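Local coordinates for protein double Glycine Motif Protease domain from AMS/PCAT Transporter (Lachnospiraceae bacterium C6A11, PDB 6MPZ) that probably cleaves the leader peptide of lantibiotic-type precursors after a double glycine motif, as the C39 cysteine protease domain of an AMS/PCAT peptide exporter, at residues P44-Q47 against V48-D51; Y78-E81 against P82-K86; I95-N98 against F99-V103; K124-M127 against E128-D131. All coordinates share one frame; numbering follows the deposited sequence.

Contact 1, the opening turns of helix 45-52, is a surface contact, its centre about 29 Å from that of contact 2 and 30 Å from that of contact 4, across the centre of the chain; its chemistry is largely polar. Contacts 2, 3 and 4 are partly buried and all reach the antiparallel sheet, their centres about 14 Å apart. Contacts 2 and 4 each lead a strand into a helix and meet through a salt bridge, Lys86 NZ to Asp131 OD1 at 2.9 Å. Contact 3, a hairpin whose centre is about 9 Å from the chain centre, the nearest of the four, holds the probable catalytic histidine; its Ile95 and Trp97 pack on Phe130 of contact 4.

Contact 1: P44-Q47 against V48-D51; sequences PLEQ and VRVD
Gln47 and Asp51, one helical turn apart, are tied by a side-chain hydrogen bond: Gln47 NE2 donates to Asp51 OD1 over 3.1 Å, with an N-H...O angle of 155°. The oxygen lies within the amide plane of Gln47, but the donor meets the syn side of the carboxylate 32° out of its plane; the amide and carboxylate planes are turned against each other. Gln47 reaches it by setting CG anti to its backbone N (chi1 -169°) and then bending at chi2. The other carboxylate oxygen, Asp51 OD2, is held by the hydroxyl of Tyr71. On another side of the helix, Arg49 runs extended back past Leu45, and one face of its guanidinium lies against Leu45 CG; the nearest side-chain pair is Leu45 CD2 to Arg49 NH2 at 3.9 Å. Glu46 CB approaches Arg49 NH1 to 4.0 Å, but the Glu46 carboxylate is not in contact with it. The salt-bridge partner of Arg49 is instead Glu26, which receives NE. Beneath these groups the helix begins at Pro44, the N-cap residue, whose O accepts Val48 N at 3.2 Å. The bonds from Arg49 N to Leu45 O (3.1 Å) and Asp51 N to Gln47 O (2.9 Å) continue the pattern, while Val50 to Glu46 is weak. Buried Val48 seats this turn on helix 27-38. With both carboxylate oxygens of Asp51 engaged, its rotation should be restricted, and its negative charge probably favoured.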
# COMPACT_ATOMS: atom_id res chain seq x y z
N PRO A 44 -14.55 -5.66 7.79
CA PRO A 44 -14.69 -4.51 8.70
C PRO A 44 -13.33 -3.85 9.02
O PRO A 44 -12.34 -4.54 9.23
CB PRO A 44 -15.35 -5.13 9.96
CG PRO A 44 -15.63 -6.60 9.69
CD PRO A 44 -15.17 -6.91 8.29
N LEU A 45 -13.25 -2.52 9.04
CA LEU A 45 -11.95 -1.85 9.31
C LEU A 45 -11.35 -2.27 10.64
O LEU A 45 -10.14 -2.38 10.75
CB LEU A 45 -12.08 -0.32 9.27
CG LEU A 45 -10.85 0.50 9.76
CD1 LEU A 45 -9.57 0.23 8.96
CD2 LEU A 45 -11.15 2.00 9.75
N GLU A 46 -12.19 -2.52 11.65
CA GLU A 46 -11.71 -2.97 12.97
C GLU A 46 -10.98 -4.28 12.84
O GLU A 46 -10.01 -4.50 13.52
CB GLU A 46 -12.83 -3.13 14.05
CG GLU A 46 -14.19 -2.46 13.86
CD GLU A 46 -15.18 -3.29 13.04
OE1 GLU A 46 -15.67 -4.38 13.45
OE2 GLU A 46 -15.48 -2.80 11.96
N GLN A 47 -11.50 -5.18 12.01
CA GLN A 47 -10.87 -6.47 11.79
C GLN A 47 -9.49 -6.31 11.12
O GLN A 47 -8.52 -6.97 11.51
CB GLN A 47 -11.81 -7.38 10.97
CG GLN A 47 -11.37 -8.84 10.91
CD GLN A 47 -11.42 -9.52 12.26
OE1 GLN A 47 -12.49 -9.54 12.87
NE2 GLN A 47 -10.27 -10.07 12.75
N VAL A 48 -9.39 -5.40 10.14
CA VAL A 48 -8.15 -5.17 9.40
C VAL A 48 -7.03 -4.69 10.36
O VAL A 48 -5.88 -5.12 10.25
CB VAL A 48 -8.33 -4.17 8.23
CG1 VAL A 48 -7.00 -3.95 7.50
CG2 VAL A 48 -9.41 -4.62 7.24
N ARG A 49 -7.38 -3.79 11.28
CA ARG A 49 -6.40 -3.25 12.24
C ARG A 49 -5.78 -4.39 13.03
O ARG A 49 -4.57 -4.49 13.16
CB ARG A 49 -7.06 -2.37 13.28
CG ARG A 49 -7.55 -1.02 12.84
CD ARG A 49 -7.97 -0.23 14.08
NE ARG A 49 -8.84 0.86 13.72
CZ ARG A 49 -10.12 1.02 14.07
NH1 ARG A 49 -10.77 0.16 14.86
NH2 ARG A 49 -10.76 2.10 13.64
N VAL A 50 -6.65 -5.24 13.55
CA VAL A 50 -6.25 -6.35 14.39
C VAL A 50 -5.47 -7.38 13.59
O VAL A 50 -4.50 -7.91 14.09
CB VAL A 50 -7.51 -6.92 15.12
CG1 VAL A 50 -7.55 -8.43 15.13
CG2 VAL A 50 -7.58 -6.31 16.50
N ASP A 51 -5.88 -7.66 12.36
CA ASP A 51 -5.16 -8.61 11.51
C ASP A 51 -3.83 -8.07 11.01
O ASP A 51 -2.93 -8.83 10.77
CB ASP A 51 -6.00 -9.07 10.33
CG ASP A 51 -7.26 -9.80 10.76
OD1 ASP A 51 -7.34 -10.23 11.91
OD2 ASP A 51 -8.17 -9.96 9.94

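Contact 2: Y78-E81 against P82-K86; sequences YRYE and PEKLK. With 16P (3,6,9,12,15,18-hexaoxaicosane), chain I.
Tyr80 packs against the first turn of helix 82-88, its ring lying across Leu85 and Lys84 at roughly right angles to both side chains. Tyr80 CD2 meets Leu85 CD1 at 3.9 Å; at the opposite rim but on the same side of the ring plane, Tyr80 CE1 meets Lys84 CE at 4.0 Å. The other face carries Tyr78 CB, 3.7 Å above the plane and over its centre; in return the hydroxyl of Tyr80 sits over a face of the Tyr78 ring. Tyr80 and Leu85 make the close, buried part, continued by Cys138 of strand 137-142, which both touch. The chain turns into the helix at Glu81, the N-cap residue: its O accepts Leu85 N at 3.0 Å, with a weaker bond from Lys84 N. Outward, the packing gives way to charged chains. With CG set between its backbone N and carbonyl carbon (chi1 56°), Glu81 lies alongside Glu83, pointing the same way, with Glu81 OE2 and Glu83 OE1 4.3 Å apart. Arg79 meets the bound hexaoxaicosane, its NH1 2.7 Å from ether oxygen O1 at the guanidinium edge, and Arg79 CD 3.4 Å from C5 of the hexaoxaicosane; its backbone N is hydrogen-bonded to the bound peptide. The two neighbouring carboxylates probably raise each other's proton affinity slightly, whereas the cationic Arg79 is well suited to an electron-rich ether oxygen.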
# COMPACT_ATOMS: atom_id res chain seq x y z
N TYR A 78 8.50 -5.74 -2.54
CA TYR A 78 9.64 -5.41 -3.35
C TYR A 78 10.32 -4.16 -2.83
O TYR A 78 9.68 -3.28 -2.27
CB TYR A 78 9.20 -5.10 -4.77
CG TYR A 78 8.76 -6.28 -5.59
CD1 TYR A 78 7.47 -6.69 -5.59
CD2 TYR A 78 9.65 -6.94 -6.41
CE1 TYR A 78 7.05 -7.75 -6.37
CE2 TYR A 78 9.24 -8.00 -7.21
CZ TYR A 78 7.94 -8.38 -7.17
OH TYR A 78 7.52 -9.43 -7.94
N ARG A 79 11.63 -4.11 -3.03
CA ARG A 79 12.39 -2.88 -3.00
C ARG A 79 12.60 -2.46 -4.47
O ARG A 79 13.12 -3.24 -5.28
CB ARG A 79 13.71 -3.10 -2.33
CG ARG A 79 14.63 -1.91 -2.37
CD ARG A 79 15.80 -2.15 -1.42
NE ARG A 79 15.94 -0.95 -0.65
CZ ARG A 79 15.69 -0.79 0.64
NH1 ARG A 79 15.37 -1.80 1.44
NH2 ARG A 79 15.86 0.44 1.14
N TYR A 80 12.17 -1.23 -4.77
CA TYR A 80 12.20 -0.64 -6.10
C TYR A 80 12.78 0.74 -5.92
O TYR A 80 12.44 1.42 -5.00
CB TYR A 80 10.80 -0.42 -6.63
CG TYR A 80 10.04 -1.61 -7.16
CD1 TYR A 80 10.65 -2.61 -7.86
CD2 TYR A 80 8.66 -1.67 -7.00
CE1 TYR A 80 9.91 -3.69 -8.37
CE2 TYR A 80 7.91 -2.75 -7.51
CZ TYR A 80 8.55 -3.74 -8.19
OH TYR A 80 7.81 -4.77 -8.67
N GLU A 81 13.64 1.15 -6.83
CA GLU A 81 13.93 2.58 -7.00
C GLU A 81 12.71 3.22 -7.68
O GLU A 81 11.91 2.52 -8.34
CB GLU A 81 15.22 2.77 -7.79
CG GLU A 81 15.28 2.11 -9.14
CD GLU A 81 16.67 1.71 -9.51
OE1 GLU A 81 17.65 2.38 -9.05
OE2 GLU A 81 16.69 0.69 -10.24
N PRO A 82 12.54 4.55 -7.48
CA PRO A 82 11.43 5.28 -8.05
C PRO A 82 11.16 5.00 -9.53
O PRO A 82 10.02 4.76 -9.87
CB PRO A 82 11.83 6.74 -7.84
CG PRO A 82 12.69 6.75 -6.66
CD PRO A 82 13.42 5.43 -6.69
N GLU A 83 12.22 4.98 -10.37
CA GLU A 83 12.07 4.79 -11.80
C GLU A 83 11.50 3.39 -12.14
O GLU A 83 10.78 3.21 -13.13
CB GLU A 83 13.40 5.05 -12.54
CG GLU A 83 14.43 3.90 -12.56
CD GLU A 83 15.59 4.08 -13.59
OE1 GLU A 83 16.70 3.91 -13.11
OE2 GLU A 83 15.43 4.37 -14.85
N LYS A 84 11.86 2.39 -11.37
CA LYS A 84 11.37 1.01 -11.64
C LYS A 84 9.96 0.81 -11.07
O LYS A 84 9.21 -0.06 -11.54
CB LYS A 84 12.33 -0.05 -11.08
CG LYS A 84 11.95 -1.46 -11.48
CD LYS A 84 13.16 -2.40 -11.46
CE LYS A 84 12.81 -3.82 -11.09
NZ LYS A 84 14.01 -4.66 -11.35
N LEU A 85 9.58 1.59 -10.07
CA LEU A 85 8.21 1.54 -9.58
C LEU A 85 7.28 2.03 -10.71
O LEU A 85 6.30 1.35 -11.07
CB LEU A 85 8.04 2.36 -8.31
CG LEU A 85 6.61 2.46 -7.76
CD1 LEU A 85 5.94 1.12 -7.55
CD2 LEU A 85 6.65 3.20 -6.48
N LYS A 86 7.64 3.19 -11.28
CA LYS A 86 6.95 3.82 -12.44
C LYS A 86 6.84 2.92 -13.65
O LYS A 86 5.84 2.90 -14.34
CB LYS A 86 7.66 5.07 -12.83
CG LYS A 86 7.62 6.13 -11.73
CD LYS A 86 8.59 7.26 -12.00
CE LYS A 86 8.68 8.10 -10.78
NZ LYS A 86 9.63 9.22 -10.87
C1 16P I . 14.54 -1.81 4.74
C2 16P I . 14.98 -3.25 4.44
O1 16P I . 16.11 -3.29 3.54
C3 16P I . 16.55 -4.57 3.06
C4 16P I . 17.61 -4.32 1.97
O2 16P I . 17.62 -5.41 1.01
C5 16P I . 16.68 -5.14 -0.02
C6 16P I . 16.52 -6.13 -1.18
O3 16P I . 17.02 -5.39 -2.32
C7 16P I . 16.50 -5.72 -3.58
C8 16P I . 17.29 -5.02 -4.68
O4 16P I . 17.54 -3.61 -4.32
C9 16P I . 16.95 -2.64 -5.17
C10 16P I . 17.79 -1.39 -5.34
O5 16P I . 18.57 -1.58 -6.54
C11 16P I . 19.34 -0.44 -6.97
C12 16P I . 20.83 -0.78 -7.12
O6 16P I . 21.70 0.36 -6.94
C13 16P I . 22.30 0.55 -5.64
C14 16P I . 23.05 1.87 -5.52

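Contact 3: I95-N98 against F99-V103; sequences IHWN and FNHFV
Ile95 and Val103 form an antiparallel hydrogen-bonded pair, each N donating to the other's O over 3.1 Å and nearly straight, but at Trp97 the register slips: Asn100 and His101 both face it in a classic beta bulge. There the donor of Trp97 N to His101 O (2.8 Å) stands above the carbonyl plane, and Asn100 N closes the turn onto Trp97 O. Ile95, Trp97, His101 and Val103 share one face of the sheet. Val103 CG2 touches Ile95 CG1 at 3.6 Å and lies over the Trp97 ring toward its rim, so one methyl serves both neighbours. Trp97 CD1 comes in the plane of the His101 ring, at its edge, 4.0 Å from CD2. Both rings are thrown the same way, CG anti to the backbone N (chi1 -166° for Trp97, -169° for His101). His96 and Phe102 occupy the other face; their rings sit obliquely, planes 40° apart, with His96 ND1 3.7 Å from Phe102 CE1. His96 ND1 also gives a weak bond to His101 O, a second donor on the carbonyl that takes Trp97 N. His101 NE2 is hydrogen-bonded to Asp117, its ND1 to the backbone of the bound peptide, and its ring touches Cys27. That geometry is consistent with the Cys-His-Asp triad of a papain-like C39 peptidase, the histidine carried on a bulged beta hairpin beside the bound leader peptide.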
# COMPACT_ATOMS: atom_id res chain seq x y z
N ILE A 95 2.84 1.66 -0.40
CA ILE A 95 4.20 2.08 -0.38
C ILE A 95 4.54 2.73 0.96
O ILE A 95 3.68 3.40 1.56
CB ILE A 95 4.59 3.01 -1.57
CG1 ILE A 95 3.83 4.35 -1.55
CG2 ILE A 95 4.38 2.30 -2.87
CD1 ILE A 95 4.32 5.42 -2.52
N HIS A 96 5.78 2.49 1.39
CA HIS A 96 6.38 3.05 2.61
C HIS A 96 6.77 4.52 2.31
O HIS A 96 7.21 4.82 1.21
CB HIS A 96 7.59 2.15 2.97
CG HIS A 96 8.17 2.37 4.34
ND1 HIS A 96 7.41 2.58 5.47
CD2 HIS A 96 9.46 2.33 4.76
CE1 HIS A 96 8.21 2.72 6.51
NE2 HIS A 96 9.45 2.56 6.11
N TRP A 97 6.57 5.43 3.26
CA TRP A 97 6.55 6.88 2.99
C TRP A 97 7.19 7.63 4.15
O TRP A 97 6.71 7.52 5.29
CB TRP A 97 5.09 7.33 2.83
CG TRP A 97 4.81 8.71 2.24
CD1 TRP A 97 4.44 9.84 2.92
CD2 TRP A 97 4.81 9.07 0.86
NE1 TRP A 97 4.20 10.88 2.03
CE2 TRP A 97 4.44 10.44 0.77
CE3 TRP A 97 5.09 8.36 -0.33
CZ2 TRP A 97 4.37 11.12 -0.45
CZ3 TRP A 97 5.01 9.04 -1.55
CH2 TRP A 97 4.67 10.40 -1.60
N ASN A 98 8.24 8.40 3.85
CA ASN A 98 9.04 9.15 4.84
C ASN A 98 9.58 8.30 6.01
O ASN A 98 9.76 8.82 7.09
CB ASN A 98 8.23 10.34 5.37
CG ASN A 98 7.85 11.29 4.27
OD1 ASN A 98 8.60 11.46 3.31
ND2 ASN A 98 6.67 11.90 4.37
N PHE A 99 9.79 7.00 5.78
CA PHE A 99 10.29 6.04 6.78
C PHE A 99 9.36 5.79 7.99
O PHE A 99 9.73 5.09 8.90
CB PHE A 99 11.74 6.41 7.23
CG PHE A 99 12.71 6.50 6.09
CD1 PHE A 99 13.29 5.34 5.57
CD2 PHE A 99 13.00 7.72 5.48
CE1 PHE A 99 14.16 5.39 4.47
CE2 PHE A 99 13.87 7.78 4.39
CZ PHE A 99 14.45 6.61 3.89
N ASN A 100 8.14 6.28 7.90
CA ASN A 100 7.17 6.55 8.98
C ASN A 100 5.75 6.01 8.82
O ASN A 100 4.98 5.95 9.78
CB ASN A 100 6.81 8.04 8.80
CG ASN A 100 7.51 8.91 9.73
OD1 ASN A 100 6.99 9.93 10.17
ND2 ASN A 100 8.73 8.55 10.03
N HIS A 101 5.36 5.80 7.56
CA HIS A 101 3.97 5.98 7.11
C HIS A 101 3.74 5.04 5.92
O HIS A 101 4.70 4.60 5.23
CB HIS A 101 3.73 7.48 6.78
CG HIS A 101 2.30 7.88 6.55
ND1 HIS A 101 1.30 7.68 7.47
CD2 HIS A 101 1.71 8.53 5.51
CE1 HIS A 101 0.16 8.17 7.02
NE2 HIS A 101 0.38 8.67 5.82
N PHE A 102 2.49 4.67 5.75
CA PHE A 102 2.06 3.91 4.60
C PHE A 102 0.97 4.71 3.92
O PHE A 102 0.07 5.26 4.58
CB PHE A 102 1.53 2.54 4.98
CG PHE A 102 2.57 1.59 5.45
CD1 PHE A 102 3.54 1.13 4.58
CD2 PHE A 102 2.58 1.14 6.77
CE1 PHE A 102 4.51 0.25 5.02
CE2 PHE A 102 3.56 0.28 7.21
CZ PHE A 102 4.51 -0.17 6.33
N VAL A 103 1.06 4.77 2.58
CA VAL A 103 0.04 5.35 1.75
C VAL A 103 -0.29 4.38 0.62
O VAL A 103 0.47 3.43 0.36
CB VAL A 103 0.47 6.71 1.22
CG1 VAL A 103 0.81 7.65 2.37
CG2 VAL A 103 1.64 6.59 0.22

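Contact 4: K124-M127 against E128-D131; sequences KIPM and EEFD
Ile125 packs into the start of helix 127-133 with its CG2 branch, which meets the backbone N of Phe130 at 3.5 Å and Glu129 CG at 3.8 Å. CG2 stands anti to the backbone N of Ile125 while CG1 lies beside it (chi1 -50°), and this presents the methyl to the helix. Glu129 crosses Ile125 at about a right angle: it is fully extended, with chi1 178° and chi2 180°, so its methylenes as well as OE2 brush the isoleucine. The junction is a strand-to-helix turn leaving edge strand 123-126 of the C39 sheet, with Pro126 at the N-cap. Pro126 O takes Phe130 N at 2.8 Å, the donor lying in the carbonyl plane, and Met127 O takes Asp131 N at the same 2.8 Å from a tilted direction. Phe130 has CG anti to its own N, which carries the ring away from the turn and inward, to Ile95, Leu105 and Phe108, the last edge-to-face. Glu128 instead folds back, its CG between N and carbonyl carbon and the chain bent at chi2, bringing OE2 to 4.1 Å from Pro126 CB; OE1 forms a salt bridge with Arg132. Asp131 CG points beside its backbone N, leaving OD1 3.3 Å from Met127 O, two acceptors without a bond, and in the plane of the Phe130 ring at its edge. The salt bridge from Lys86 NZ engages that same Asp131 OD1.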
# COMPACT_ATOMS: atom_id res chain seq x y z
N LYS A 124 -2.26 14.69 -4.84
CA LYS A 124 -1.42 14.63 -6.04
C LYS A 124 -0.06 15.11 -5.61
O LYS A 124 0.08 16.24 -5.18
CB LYS A 124 -1.94 15.44 -7.23
CG LYS A 124 -2.98 16.49 -6.98
CD LYS A 124 -3.56 17.00 -8.29
CE LYS A 124 -2.64 17.03 -9.53
NZ LYS A 124 -1.46 17.95 -9.50
N ILE A 125 0.93 14.24 -5.68
CA ILE A 125 2.28 14.58 -5.24
C ILE A 125 3.14 14.87 -6.51
O ILE A 125 3.20 14.06 -7.43
CB ILE A 125 2.89 13.44 -4.36
CG1 ILE A 125 1.92 13.02 -3.23
CG2 ILE A 125 4.22 13.83 -3.78
CD1 ILE A 125 1.62 14.05 -2.15
N PRO A 126 3.79 16.05 -6.56
CA PRO A 126 4.81 16.30 -7.61
C PRO A 126 5.90 15.24 -7.60
O PRO A 126 6.34 14.84 -6.51
CB PRO A 126 5.39 17.67 -7.25
CG PRO A 126 4.47 18.27 -6.26
CD PRO A 126 3.68 17.18 -5.61
N MET A 127 6.34 14.81 -8.78
CA MET A 127 7.36 13.75 -8.92
C MET A 127 8.58 13.91 -8.08
O MET A 127 9.10 12.94 -7.58
CB MET A 127 7.87 13.63 -10.34
CG MET A 127 7.01 12.80 -11.21
SD MET A 127 6.57 11.19 -10.54
CE MET A 127 5.82 10.63 -12.07
N GLU A 128 9.07 15.14 -7.98
CA GLU A 128 10.32 15.39 -7.24
C GLU A 128 10.10 15.05 -5.78
O GLU A 128 10.93 14.33 -5.19
CB GLU A 128 10.86 16.81 -7.44
CG GLU A 128 9.85 17.93 -7.11
CD GLU A 128 9.77 18.37 -5.66
OE1 GLU A 128 10.67 18.03 -4.86
OE2 GLU A 128 8.77 19.05 -5.33
N GLU A 129 8.97 15.51 -5.22
CA GLU A 129 8.61 15.19 -3.84
C GLU A 129 8.31 13.68 -3.69
O GLU A 129 8.82 13.03 -2.79
CB GLU A 129 7.43 16.03 -3.39
CG GLU A 129 6.93 15.73 -1.98
CD GLU A 129 5.76 16.58 -1.55
OE1 GLU A 129 5.76 17.76 -1.92
OE2 GLU A 129 4.90 16.12 -0.77
N PHE A 130 7.55 13.10 -4.62
CA PHE A 130 7.36 11.65 -4.62
C PHE A 130 8.66 10.91 -4.48
O PHE A 130 8.82 10.10 -3.57
CB PHE A 130 6.66 11.15 -5.88
CG PHE A 130 6.44 9.65 -5.88
CD1 PHE A 130 5.32 9.09 -5.23
CD2 PHE A 130 7.37 8.81 -6.46
CE1 PHE A 130 5.11 7.72 -5.23
CE2 PHE A 130 7.16 7.44 -6.44
CZ PHE A 130 6.02 6.90 -5.83
N ASP A 131 9.61 11.23 -5.36
CA ASP A 131 10.92 10.57 -5.40
C ASP A 131 11.67 10.65 -4.07
O ASP A 131 12.34 9.68 -3.70
CB ASP A 131 11.80 11.11 -6.54
CG ASP A 131 11.30 10.70 -7.96
OD1 ASP A 131 10.34 9.90 -8.10
OD2 ASP A 131 11.87 11.18 -8.96